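Local coordinates for protein diguanylate cyclase TpbB (Pseudomonas aeruginosa PAO1, PDB 7A7E) that catalyses the condensation of two GTP molecules into the second messenger c-di-GMP through its magnesium-dependent GGDEF domain, the part modelled here, at residues A32-R37 against E102-L107; D23-L28 against T76-I81; R49-V54 against A108-G113; S27-A32 against S92-R97. All coordinates share one frame; numbering follows the deposited sequence.

Interaction 1 of 4, residues A32-R37 against E102-L107; sequences AFFEGR and EFAVLL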
loop_
_atom_site.group_PDB
_atom_site.type_symbol
_atom_site.label_atom_id
_atom_site.label_comp_id
_atom_site.label_asym_id
_atom_site.label_seq_id
_atom_site.Cartn_x
_atom_site.Cartn_y
_atom_site.Cartn_z
ATOM N N ALA A 32 -9.469 -3.562 -10.333
ATOM C CA ALA A 32 -9.781 -3.396 -11.748
ATOM C C ALA A 32 -9.500 -1.961 -12.163
ATOM O O ALA A 32 -8.862 -1.711 -13.183
ATOM C CB ALA A 32 -11.220 -3.735 -12.015
ATOM N N PHE A 33 -9.977 -1.038 -11.327
ATOM C CA PHE A 33 -9.784 0.387 -11.518
ATOM C C PHE A 33 -8.293 0.686 -11.460
ATOM O O PHE A 33 -7.729 1.286 -12.382
ATOM C CB PHE A 33 -10.494 1.154 -10.396
ATOM C CG PHE A 33 -10.720 2.605 -10.712
ATOM C CD1 PHE A 33 -9.721 3.534 -10.479
ATOM C CD2 PHE A 33 -11.909 3.034 -11.282
ATOM C CE1 PHE A 33 -9.911 4.870 -10.792
ATOM C CE2 PHE A 33 -12.103 4.371 -11.593
ATOM C CZ PHE A 33 -11.100 5.282 -11.350
ATOM N N PHE A 34 -7.679 0.208 -10.370
ATOM C CA PHE A 34 -6.294 0.509 -10.069
ATOM C C PHE A 34 -5.400 0.104 -11.238
ATOM O O PHE A 34 -4.475 0.832 -11.594
ATOM C CB PHE A 34 -5.871 -0.144 -8.755
ATOM C CG PHE A 34 -4.495 0.262 -8.289
ATOM C CD1 PHE A 34 -3.363 -0.421 -8.727
ATOM C CD2 PHE A 34 -4.321 1.338 -7.427
ATOM C CE1 PHE A 34 -2.098 -0.040 -8.307
ATOM C CE2 PHE A 34 -3.056 1.720 -7.004
ATOM C CZ PHE A 34 -1.948 1.023 -7.437
ATOM N N GLU A 35 -5.691 -1.048 -11.844
ATOM C CA GLU A 35 -4.841 -1.560 -12.899
ATOM C C GLU A 35 -4.923 -0.644 -14.116
ATOM O O GLU A 35 -3.909 -0.384 -14.766
ATOM C CB GLU A 35 -5.251 -2.984 -13.255
ATOM C CG GLU A 35 -5.146 -3.935 -12.083
ATOM C CD GLU A 35 -4.937 -5.394 -12.453
ATOM O OE1 GLU A 35 -5.075 -5.713 -13.658
ATOM O OE2 GLU A 35 -4.625 -6.206 -11.535
ATOM N N GLY A 36 -6.136 -0.165 -14.422
ATOM C CA GLY A 36 -6.319 0.629 -15.625
ATOM C C GLY A 36 -5.554 1.938 -15.494
ATOM O O GLY A 36 -4.749 2.310 -16.355
ATOM N N ARG A 37 -5.791 2.583 -14.351
ATOM C CA ARG A 37 -5.096 3.805 -14.002
ATOM C C ARG A 37 -3.586 3.600 -14.105
ATOM O O ARG A 37 -2.893 4.394 -14.733
ATOM C CB ARG A 37 -5.568 4.327 -12.640
ATOM C CG ARG A 37 -6.719 5.322 -12.746
ATOM C CD ARG A 37 -6.469 6.666 -12.074
ATOM N NE ARG A 37 -5.168 7.228 -12.431
ATOM C CZ ARG A 37 -4.516 8.129 -11.698
ATOM N NH1 ARG A 37 -5.070 8.565 -10.572
ATOM N NH2 ARG A 37 -3.323 8.576 -12.095
ATOM N N GLU A 102 -5.745 -5.103 2.773
ATOM C CA GLU A 102 -4.674 -4.849 1.822
ATOM C C GLU A 102 -5.105 -3.785 0.819
ATOM O O GLU A 102 -6.214 -3.853 0.300
ATOM C CB GLU A 102 -4.229 -6.156 1.163
ATOM C CG GLU A 102 -3.360 -7.015 2.067
ATOM C CD GLU A 102 -3.290 -8.477 1.667
ATOM O OE1 GLU A 102 -3.359 -8.750 0.453
ATOM O OE2 GLU A 102 -3.177 -9.338 2.571
ATOM N N PHE A 103 -4.220 -2.804 0.574
ATOM C CA PHE A 103 -4.482 -1.691 -0.333
ATOM C C PHE A 103 -3.321 -1.499 -1.310
ATOM O O PHE A 103 -2.166 -1.775 -0.983
ATOM C CB PHE A 103 -4.671 -0.374 0.432
ATOM C CG PHE A 103 -5.666 -0.417 1.565
ATOM C CD1 PHE A 103 -5.285 -0.873 2.825
ATOM C CD2 PHE A 103 -6.985 -0.014 1.376
ATOM C CE1 PHE A 103 -6.202 -0.928 3.865
ATOM C CE2 PHE A 103 -7.901 -0.063 2.417
ATOM C CZ PHE A 103 -7.505 -0.522 3.658
ATOM N N ALA A 104 -3.641 -0.974 -2.500
ATOM C CA ALA A 104 -2.660 -0.632 -3.522
ATOM C C ALA A 104 -2.643 0.876 -3.724
ATOM O O ALA A 104 -3.692 1.524 -3.728
ATOM C CB ALA A 104 -2.971 -1.313 -4.835
ATOM N N VAL A 105 -1.439 1.411 -3.929
ATOM C CA VAL A 105 -1.285 2.852 -3.986
ATOM C C VAL A 105 -0.407 3.236 -5.169
ATOM O O VAL A 105 0.727 2.759 -5.273
ATOM C CB VAL A 105 -0.682 3.408 -2.687
ATOM C CG1 VAL A 105 -0.245 4.859 -2.881
ATOM C CG2 VAL A 105 -1.634 3.255 -1.508
ATOM N N LEU A 106 -0.927 4.150 -6.001
ATOM C CA LEU A 106 -0.212 4.629 -7.173
ATOM C C LEU A 106 0.295 6.032 -6.896
ATOM O O LEU A 106 -0.512 6.892 -6.553
ATOM C CB LEU A 106 -1.165 4.660 -8.364
ATOM C CG LEU A 106 -0.582 5.359 -9.582
ATOM C CD1 LEU A 106 0.667 4.634 -10.039
ATOM C CD2 LEU A 106 -1.603 5.424 -10.697
ATOM N N LEU A 107 1.620 6.222 -7.037
ATOM C CA LEU A 107 2.293 7.497 -6.801
ATOM C C LEU A 107 2.836 7.990 -8.133
ATOM O O LEU A 107 3.897 7.555 -8.576
ATOM C CB LEU A 107 3.467 7.350 -5.823
ATOM C CG LEU A 107 3.192 6.971 -4.363
ATOM C CD1 LEU A 107 4.419 7.232 -3.497
ATOM C CD2 LEU A 107 2.003 7.708 -3.775
#
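Phe34 reaches down from helix 31-47 onto Ala104 and Leu106 of strand 102-110, helix-on-sheet packing in the alpha/beta core of the GGDEF domain. The two segments run almost alongside each other: their axes pass 9.7 Å apart, and their N-to-C directions differ by 21°. The benzyl group does most of the work. Its CG lies anti to the backbone N (chi1 -173°), which carries the ring off the helix and down to the strand. There the methyl of Ala104 sits under the middle of one ring face, CB lying 3.6 Å from the ring centroid and only 10° from the ring normal, a clear CH-pi contact. The rim of the same ring is turned to the strand backbone, with Phe34 CE2 3.4 Å from Leu106 N near the ring plane. That N-H belongs to the sheet, in a backbone bond with Leu94 on the neighbouring strand. Leu106 CB, 3.8 Å from Phe34 CE2, approaches obliquely from the side of the ring opposite Ala104. Ala96 and Val54, on the two flanking strands, also touch the buried side chain. One helical turn on, Arg37 crosses the side chain of Leu106 at about a right angle, laying one guanidinium face over the leucine's methyl. The methyl is offset toward the rim of that group, with Leu106 CD2 3.9 Å from Arg37 NH2.

Interaction 2 of 4, residues D23-L28 against T76-I81; sequences DSLTSL and TVLVNI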
loop_
_atom_site.group_PDB
_atom_site.type_symbol
_atom_site.label_atom_id
_atom_site.label_comp_id
_atom_site.label_asym_id
_atom_site.label_seq_id
_atom_site.Cartn_x
_atom_site.Cartn_y
_atom_site.Cartn_z
ATOM N N ASP A 23 -15.817 0.399 -2.995
ATOM C CA ASP A 23 -16.336 -0.446 -1.922
ATOM C C ASP A 23 -17.090 0.401 -0.893
ATOM O O ASP A 23 -16.668 1.511 -0.563
ATOM C CB ASP A 23 -15.256 -1.356 -1.310
ATOM C CG ASP A 23 -14.127 -0.632 -0.584
ATOM O OD1 ASP A 23 -14.240 0.592 -0.388
ATOM O OD2 ASP A 23 -13.134 -1.300 -0.215
ATOM N N SER A 24 -18.202 -0.153 -0.389
ATOM C CA SER A 24 -19.137 0.549 0.478
ATOM C C SER A 24 -18.498 0.954 1.806
ATOM O O SER A 24 -18.818 2.024 2.319
ATOM C CB SER A 24 -20.402 -0.247 0.676
ATOM O OG SER A 24 -20.108 -1.626 0.845
ATOM N N LEU A 25 -17.604 0.111 2.352
ATOM C CA LEU A 25 -16.953 0.397 3.624
ATOM C C LEU A 25 -16.140 1.690 3.537
ATOM O O LEU A 25 -16.385 2.597 4.328
ATOM C CB LEU A 25 -16.090 -0.787 4.087
ATOM C CG LEU A 25 -15.391 -0.604 5.437
ATOM C CD1 LEU A 25 -16.398 -0.452 6.562
ATOM C CD2 LEU A 25 -14.445 -1.757 5.734
ATOM N N THR A 26 -15.206 1.780 2.571
ATOM C CA THR A 26 -14.126 2.764 2.624
ATOM C C THR A 26 -14.209 3.784 1.490
ATOM O O THR A 26 -13.479 4.776 1.538
ATOM C CB THR A 26 -12.725 2.127 2.675
ATOM O OG1 THR A 26 -12.429 1.448 1.456
ATOM C CG2 THR A 26 -12.514 1.175 3.832
ATOM N N SER A 27 -15.076 3.521 0.490
ATOM C CA SER A 27 -15.357 4.365 -0.676
ATOM C C SER A 27 -14.229 4.341 -1.712
ATOM O O SER A 27 -14.188 5.191 -2.606
ATOM C CB SER A 27 -15.707 5.795 -0.320
ATOM O OG SER A 27 -16.513 5.858 0.843
ATOM N N LEU A 28 -13.337 3.348 -1.598
ATOM C CA LEU A 28 -12.110 3.268 -2.374
ATOM C C LEU A 28 -12.314 2.369 -3.591
ATOM O O LEU A 28 -12.973 1.335 -3.492
ATOM C CB LEU A 28 -11.042 2.667 -1.458
ATOM C CG LEU A 28 -10.617 3.475 -0.233
ATOM C CD1 LEU A 28 -9.663 2.704 0.666
ATOM C CD2 LEU A 28 -10.001 4.790 -0.680
ATOM N N THR A 76 -13.461 -0.721 11.593
ATOM C CA THR A 76 -13.105 0.602 12.080
ATOM C C THR A 76 -11.658 0.876 11.689
ATOM O O THR A 76 -11.353 1.908 11.082
ATOM C CB THR A 76 -13.343 0.703 13.593
ATOM O OG1 THR A 76 -14.753 0.769 13.770
ATOM C CG2 THR A 76 -12.715 1.918 14.233
ATOM N N VAL A 77 -10.805 -0.107 12.020
ATOM C CA VAL A 77 -9.393 -0.099 11.670
ATOM C C VAL A 77 -9.205 0.075 10.152
ATOM O O VAL A 77 -8.361 0.859 9.716
ATOM C CB VAL A 77 -8.676 -1.338 12.245
ATOM C CG1 VAL A 77 -7.298 -1.529 11.631
ATOM C CG2 VAL A 77 -8.593 -1.310 13.769
ATOM N N LEU A 78 -10.013 -0.612 9.336
ATOM C CA LEU A 78 -9.882 -0.472 7.893
ATOM C C LEU A 78 -10.171 0.965 7.476
ATOM O O LEU A 78 -9.426 1.566 6.695
ATOM C CB LEU A 78 -10.821 -1.450 7.183
ATOM C CG LEU A 78 -10.413 -2.919 7.272
ATOM C CD1 LEU A 78 -11.057 -3.708 6.154
ATOM C CD2 LEU A 78 -8.907 -3.061 7.181
ATOM N N VAL A 79 -11.259 1.510 8.022
ATOM C CA VAL A 79 -11.695 2.843 7.637
ATOM C C VAL A 79 -10.610 3.851 8.004
ATOM O O VAL A 79 -10.223 4.674 7.173
ATOM C CB VAL A 79 -13.074 3.167 8.231
ATOM C CG1 VAL A 79 -13.287 4.661 8.353
ATOM C CG2 VAL A 79 -14.154 2.548 7.360
ATOM N N ASN A 80 -10.083 3.711 9.224
ATOM C CA ASN A 80 -8.989 4.539 9.696
ATOM C C ASN A 80 -7.773 4.428 8.778
ATOM O O ASN A 80 -7.209 5.450 8.387
ATOM C CB ASN A 80 -8.653 4.256 11.159
ATOM C CG ASN A 80 -9.482 5.107 12.097
ATOM O OD1 ASN A 80 -10.656 4.815 12.339
ATOM N ND2 ASN A 80 -8.871 6.153 12.636
ATOM N N ILE A 81 -7.378 3.191 8.445
ATOM C CA ILE A 81 -6.174 2.975 7.659
ATOM C C ILE A 81 -6.339 3.698 6.332
ATOM O O ILE A 81 -5.473 4.482 5.927
ATOM C CB ILE A 81 -5.884 1.475 7.455
ATOM C CG1 ILE A 81 -5.303 0.847 8.721
ATOM C CG2 ILE A 81 -4.949 1.271 6.271
ATOM C CD1 ILE A 81 -5.449 -0.645 8.774
#
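Asp23 OD1 gathers in the turn that sets Leu25 and Thr26 against Leu78 and Val79 of helix 62-86. Thr26 OG1 donates to it over 2.7 Å, meeting the syn lone pair of the carboxylate oxygen, while Leu28 N, 3.1 Å from Asp23 OD1, comes from above the carboxylate plane. Thr26 N adds a weak bond. Two firm donors on one oxygen, with Arg97 at the other, hold the carboxylate in place and fix the shape of the loop, whose sequence Asp-Ser-Leu-Thr fits the DxLT motif of GGDEF domains. The contact with the helix itself is apolar. Leu25 straddles two neighbouring residues: its CD2 lies 3.9 Å from Leu78 CB, the two side chains crossing at about a right angle, and its CD1 lies 3.8 Å from Val79 CG2. With chi1 of Thr26 at 67°, OG1 faces the aspartate and CG2 is left for the helix, 4.1 Å from Val79 CG2. The loop leads into helix 31-47 and leans on helix 62-86 also through Asp75 and Ala82. Leu78 and Thr26 both touch Arg97 on strand 94-99, and Leu78 packs on Asp101, a magnesium ligand, in the turn that joins this strand to strand 102-110.

Interaction 3 of 4, residues R49-V54 against A108-G113; sequences REQLAV and APLASG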
loop_
_atom_site.group_PDB
_atom_site.type_symbol
_atom_site.label_atom_id
_atom_site.label_comp_id
_atom_site.label_asym_id
_atom_site.label_seq_id
_atom_site.Cartn_x
_atom_site.Cartn_y
_atom_site.Cartn_z
ATOM N N ARG A 49 9.310 10.212 -20.013
ATOM C CA ARG A 49 10.578 9.738 -19.477
ATOM C C ARG A 49 10.645 9.988 -17.966
ATOM O O ARG A 49 11.712 10.272 -17.434
ATOM C CB ARG A 49 11.718 10.424 -20.243
ATOM C CG ARG A 49 13.114 9.979 -19.847
ATOM C CD ARG A 49 13.360 8.527 -20.184
ATOM N NE ARG A 49 13.321 8.376 -21.630
ATOM C CZ ARG A 49 13.403 7.218 -22.273
ATOM N NH1 ARG A 49 13.539 6.092 -21.590
ATOM N NH2 ARG A 49 13.357 7.198 -23.595
ATOM N N GLU A 50 9.502 9.842 -17.279
ATOM C CA GLU A 50 9.353 10.180 -15.869
ATOM C C GLU A 50 9.224 8.913 -15.009
ATOM O O GLU A 50 9.236 7.796 -15.529
ATOM C CB GLU A 50 8.183 11.160 -15.711
ATOM C CG GLU A 50 8.330 12.104 -14.527
ATOM C CD GLU A 50 9.414 13.168 -14.647
ATOM O OE1 GLU A 50 9.329 13.982 -15.592
ATOM O OE2 GLU A 50 10.344 13.180 -13.795
ATOM N N GLN A 51 9.099 9.092 -13.684
ATOM C CA GLN A 51 9.049 7.989 -12.734
ATOM C C GLN A 51 7.678 7.885 -12.054
ATOM O O GLN A 51 7.008 8.897 -11.822
ATOM C CB GLN A 51 10.106 8.207 -11.655
ATOM C CG GLN A 51 11.477 7.662 -12.007
ATOM C CD GLN A 51 12.326 7.608 -10.762
ATOM O OE1 GLN A 51 12.502 8.606 -10.054
ATOM N NE2 GLN A 51 12.836 6.423 -10.466
ATOM N N LEU A 52 7.283 6.647 -11.715
ATOM C CA LEU A 52 6.145 6.403 -10.839
ATOM C C LEU A 52 6.432 5.261 -9.857
ATOM O O LEU A 52 7.373 4.495 -10.037
ATOM C CB LEU A 52 4.870 6.167 -11.660
ATOM C CG LEU A 52 4.807 4.938 -12.562
ATOM C CD1 LEU A 52 4.481 3.682 -11.767
ATOM C CD2 LEU A 52 3.724 5.154 -13.596
ATOM N N ALA A 53 5.613 5.152 -8.802
ATOM C CA ALA A 53 5.810 4.103 -7.809
ATOM C C ALA A 53 4.495 3.394 -7.483
ATOM O O ALA A 53 3.432 4.018 -7.442
ATOM C CB ALA A 53 6.461 4.663 -6.561
ATOM N N VAL A 54 4.591 2.078 -7.241
ATOM C CA VAL A 54 3.480 1.305 -6.706
ATOM C C VAL A 54 3.813 0.873 -5.277
ATOM O O VAL A 54 4.884 0.330 -4.999
ATOM C CB VAL A 54 3.123 0.084 -7.571
ATOM C CG1 VAL A 54 1.825 -0.550 -7.105
ATOM C CG2 VAL A 54 3.014 0.436 -9.037
ATOM N N ALA A 108 2.068 8.871 -8.768
ATOM C CA ALA A 108 2.389 9.411 -10.077
ATOM C C ALA A 108 1.961 10.870 -10.079
ATOM O O ALA A 108 0.972 11.194 -9.432
ATOM C CB ALA A 108 1.647 8.643 -11.139
ATOM N N PRO A 109 2.720 11.799 -10.708
ATOM C CA PRO A 109 4.095 11.545 -11.127
ATOM C C PRO A 109 5.017 11.602 -9.914
ATOM O O PRO A 109 4.613 12.016 -8.822
ATOM C CB PRO A 109 4.385 12.784 -11.971
ATOM C CG PRO A 109 3.613 13.855 -11.249
ATOM C CD PRO A 109 2.287 13.164 -11.043
ATOM N N LEU A 110 6.269 11.194 -10.143
ATOM C CA LEU A 110 7.236 11.077 -9.070
ATOM C C LEU A 110 8.514 11.784 -9.486
ATOM O O LEU A 110 9.031 11.533 -10.579
ATOM C CB LEU A 110 7.534 9.588 -8.883
ATOM C CG LEU A 110 8.583 9.207 -7.850
ATOM C CD1 LEU A 110 8.083 9.655 -6.488
ATOM C CD2 LEU A 110 8.854 7.709 -7.847
ATOM N N ALA A 111 9.033 12.612 -8.571
ATOM C CA ALA A 111 10.311 13.275 -8.780
ATOM C C ALA A 111 11.448 12.267 -8.644
ATOM O O ALA A 111 12.329 12.210 -9.505
ATOM C CB ALA A 111 10.467 14.434 -7.825
ATOM N N SER A 112 11.365 11.440 -7.594
ATOM C CA SER A 112 12.425 10.508 -7.246
ATOM C C SER A 112 11.874 9.326 -6.454
ATOM O O SER A 112 10.853 9.459 -5.775
ATOM C CB SER A 112 13.465 11.227 -6.440
ATOM O OG SER A 112 12.836 12.114 -5.536
ATOM N N GLY A 113 12.590 8.192 -6.541
ATOM C CA GLY A 113 12.363 7.034 -5.690
ATOM C C GLY A 113 12.345 7.453 -4.227
ATOM O O GLY A 113 11.500 7.013 -3.447
#
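Gln51 and Leu110 face each other where strands 51-59 and 102-110, antiparallel neighbours in the central sheet of the GGDEF domain, begin to part. The hydrogen bonding here is thin. Leu110 N donates to Gln51 O over 2.9 Å, but the angle at the hydrogen is only 125°, so the bond is weak. A cis peptide before Pro109 accompanies the corner that the chain turns at this residue, and beyond it the chain leaves the sheet at the end of the strand and heads toward helix 113-126.

The apolar contacts fall into two groups. Leu110 and Gln51 point to the same face of the sheet, with Leu110 CB 4.0 Å from Gln51 CB. On that side Leu110 CD2 lies 4.1 Å from Ala53 CB. Leu52 meets Ala108 through their beta carbons, Leu52 CB lying 4.1 Å from Ala108 CB.

The polar end of the extended Gln51 chain points the same way as the departing segment. Gln51 OE1 ends near the first turn of helix 113-126, 3.5 Å from Gly113 N, and Ser112 holds the N-cap position of that helix. The amide nitrogen of the same side chain has a weak bond to Glu152.

Just upstream, Arg49 is the C' residue of a Schellman motif that ends helix 31-47, and the chain goes on toward strand 51-59. Leu52 packs on Leu38, Leu42 and Ala45 of that helix, while Ala53 touches Ala116 of helix 113-126, so the two helices cover the two faces of the sheet at this end.

Interaction 4 of 4, residues S27-A32 against S92-R97; sequences SLPNRA and SDLVAR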
loop_
_atom_site.group_PDB
_atom_site.type_symbol
_atom_site.label_atom_id
_atom_site.label_comp_id
_atom_site.label_asym_id
_atom_site.label_seq_id
_atom_site.Cartn_x
_atom_site.Cartn_y
_atom_site.Cartn_z
ATOM N N SER A 27 -15.076 3.521 0.490
ATOM C CA SER A 27 -15.357 4.365 -0.676
ATOM C C SER A 27 -14.229 4.341 -1.712
ATOM O O SER A 27 -14.188 5.191 -2.606
ATOM C CB SER A 27 -15.707 5.795 -0.320
ATOM O OG SER A 27 -16.513 5.858 0.843
ATOM N N LEU A 28 -13.337 3.348 -1.598
ATOM C CA LEU A 28 -12.110 3.268 -2.374
ATOM C C LEU A 28 -12.314 2.369 -3.591
ATOM O O LEU A 28 -12.973 1.335 -3.492
ATOM C CB LEU A 28 -11.042 2.667 -1.458
ATOM C CG LEU A 28 -10.617 3.475 -0.233
ATOM C CD1 LEU A 28 -9.663 2.704 0.666
ATOM C CD2 LEU A 28 -10.001 4.790 -0.680
ATOM N N PRO A 29 -11.711 2.702 -4.758
ATOM C CA PRO A 29 -11.794 1.850 -5.951
ATOM C C PRO A 29 -11.178 0.458 -5.785
ATOM O O PRO A 29 -10.439 0.181 -4.840
ATOM C CB PRO A 29 -11.058 2.601 -7.070
ATOM C CG PRO A 29 -10.471 3.849 -6.426
ATOM C CD PRO A 29 -10.921 3.921 -4.979
ATOM N N ASN A 30 -11.496 -0.436 -6.716
ATOM C CA ASN A 30 -10.989 -1.797 -6.618
ATOM C C ASN A 30 -9.834 -2.008 -7.601
ATOM O O ASN A 30 -9.498 -1.145 -8.419
ATOM C CB ASN A 30 -12.083 -2.808 -6.949
ATOM C CG ASN A 30 -12.519 -2.637 -8.387
ATOM O OD1 ASN A 30 -12.977 -1.560 -8.780
ATOM N ND2 ASN A 30 -12.317 -3.670 -9.183
ATOM N N ARG A 31 -9.261 -3.209 -7.535
ATOM C CA ARG A 31 -8.080 -3.532 -8.310
ATOM C C ARG A 31 -8.294 -3.200 -9.788
ATOM O O ARG A 31 -7.414 -2.613 -10.410
ATOM C CB ARG A 31 -7.666 -4.987 -8.072
ATOM C CG ARG A 31 -6.581 -5.474 -9.020
ATOM C CD ARG A 31 -6.405 -6.971 -8.919
ATOM N NE ARG A 31 -5.785 -7.306 -7.644
ATOM C CZ ARG A 31 -4.483 -7.515 -7.481
ATOM N NH1 ARG A 31 -3.662 -7.437 -8.520
ATOM N NH2 ARG A 31 -4.011 -7.814 -6.283
ATOM N N ALA A 32 -9.469 -3.562 -10.333
ATOM C CA ALA A 32 -9.781 -3.396 -11.748
ATOM C C ALA A 32 -9.500 -1.961 -12.163
ATOM O O ALA A 32 -8.862 -1.711 -13.183
ATOM C CB ALA A 32 -11.220 -3.735 -12.015
ATOM N N SER A 92 -3.018 13.713 -6.955
ATOM C CA SER A 92 -2.658 13.060 -8.197
ATOM C C SER A 92 -2.491 11.544 -8.004
ATOM O O SER A 92 -2.648 10.778 -8.960
ATOM C CB SER A 92 -1.460 13.765 -8.780
ATOM O OG SER A 92 -0.310 13.652 -7.950
ATOM N N ASP A 93 -2.234 11.124 -6.751
ATOM C CA ASP A 93 -1.991 9.749 -6.342
ATOM C C ASP A 93 -3.307 8.991 -6.175
ATOM O O ASP A 93 -4.362 9.600 -6.136
ATOM C CB ASP A 93 -1.215 9.725 -5.027
ATOM C CG ASP A 93 0.119 10.444 -5.113
ATOM O OD1 ASP A 93 0.802 10.334 -6.173
ATOM O OD2 ASP A 93 0.473 11.115 -4.122
ATOM N N LEU A 94 -3.250 7.656 -6.058
ATOM C CA LEU A 94 -4.463 6.855 -6.040
ATOM C C LEU A 94 -4.328 5.745 -5.002
ATOM O O LEU A 94 -3.292 5.085 -4.964
ATOM C CB LEU A 94 -4.624 6.239 -7.429
ATOM C CG LEU A 94 -5.804 5.292 -7.625
ATOM C CD1 LEU A 94 -7.107 6.035 -7.425
ATOM C CD2 LEU A 94 -5.809 4.656 -8.999
ATOM N N VAL A 95 -5.379 5.555 -4.183
ATOM C CA VAL A 95 -5.514 4.393 -3.317
ATOM C C VAL A 95 -6.688 3.551 -3.789
ATOM O O VAL A 95 -7.802 4.055 -3.911
ATOM C CB VAL A 95 -5.786 4.762 -1.854
ATOM C CG1 VAL A 95 -5.393 3.618 -0.941
ATOM C CG2 VAL A 95 -5.104 6.045 -1.439
ATOM N N ALA A 96 -6.421 2.260 -4.010
ATOM C CA ALA A 96 -7.457 1.256 -4.189
ATOM C C ALA A 96 -7.351 0.260 -3.044
ATOM O O ALA A 96 -6.301 0.124 -2.409
ATOM C CB ALA A 96 -7.321 0.543 -5.515
ATOM N N ARG A 97 -8.469 -0.419 -2.788
ATOM C CA ARG A 97 -8.508 -1.493 -1.819
ATOM C C ARG A 97 -8.489 -2.773 -2.633
ATOM O O ARG A 97 -9.341 -2.985 -3.494
ATOM C CB ARG A 97 -9.750 -1.341 -0.934
ATOM C CG ARG A 97 -10.033 -2.509 -0.001
ATOM C CD ARG A 97 -10.918 -2.072 1.146
ATOM N NE ARG A 97 -12.120 -2.841 1.468
ATOM C CZ ARG A 97 -12.187 -3.807 2.382
ATOM N NH1 ARG A 97 -13.333 -4.414 2.634
ATOM N NH2 ARG A 97 -11.107 -4.176 3.042
#
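Pro29 and Arg97 make the one hydrogen bond between residues 27-32, which lead into helix 31-47, and residues 92-97, on the edge strand 94-99 of the GGDEF domain's central sheet. Arg97 N donates its N-H to Pro29 O over 2.9 Å with an N-H...O angle of 157°, and the donor lies nearly along the C=O axis. The bond is well formed although the loop does not run with the strand: their directions differ by 81°, consistent with a single bond here rather than a ladder.

Apolar packing surrounds this bond. The proline ring lies alongside the strand's outer edge, Pro29 CD 3.3 Å from Val95 O and Pro29 CG 4.1 Å from Leu94 CD1, and the side chains of Pro29 and Leu94 cross obliquely. Leu94 gets there by holding its CG anti to the backbone N (chi1 177°). The methyl of Ala96 rests against the carbonyl group of Pro29. Leu28 sends CD2 to within 4.4 Å of Val95 CB, while its own CB stands 4.2 Å from Arg97 CB.

Charge enters through the end of Arg97, which leads away from the loop backbone: NE forms a salt bridge with Asp23 OD2. One carboxylate therefore ties the preceding turn to this strand while its other oxygen shapes the turn.

The loop ends with Asn30 at the N-cap position of helix 31-47. Leu94 and Ala96 meet Phe34 of that helix, whereas Val95 turns to Ile85 of helix 62-86 and Leu28 touches Ala82 there; on its inner side the strand pairs with strand 102-110.

Overall arrangement
Interactions 1 and 4 are closest, centres about 5 Å apart: both involve helix 31-47, and their strands are bonded neighbours, Ala96 N lying 2.8 Å from Ala104 O. Interaction 3 continues strand 102-110 to the far end of the sheet, its centre about 27 Å from that of interaction 2. Interactions 2 and 4 share Ser27 and Leu28 and meet again at Arg97. Phe103 joins interactions 1 and 2, its CE1 3.5 Å from Ile81 CG2. The magnesium site, formed by Ser59 and Asp101, lies on the interaction 2 side: the Leu78 side chain is about 8 Å from the metal and that of Arg97 about 11 Å, while the touching side chains of interactions 1 and 3 lie away from the site.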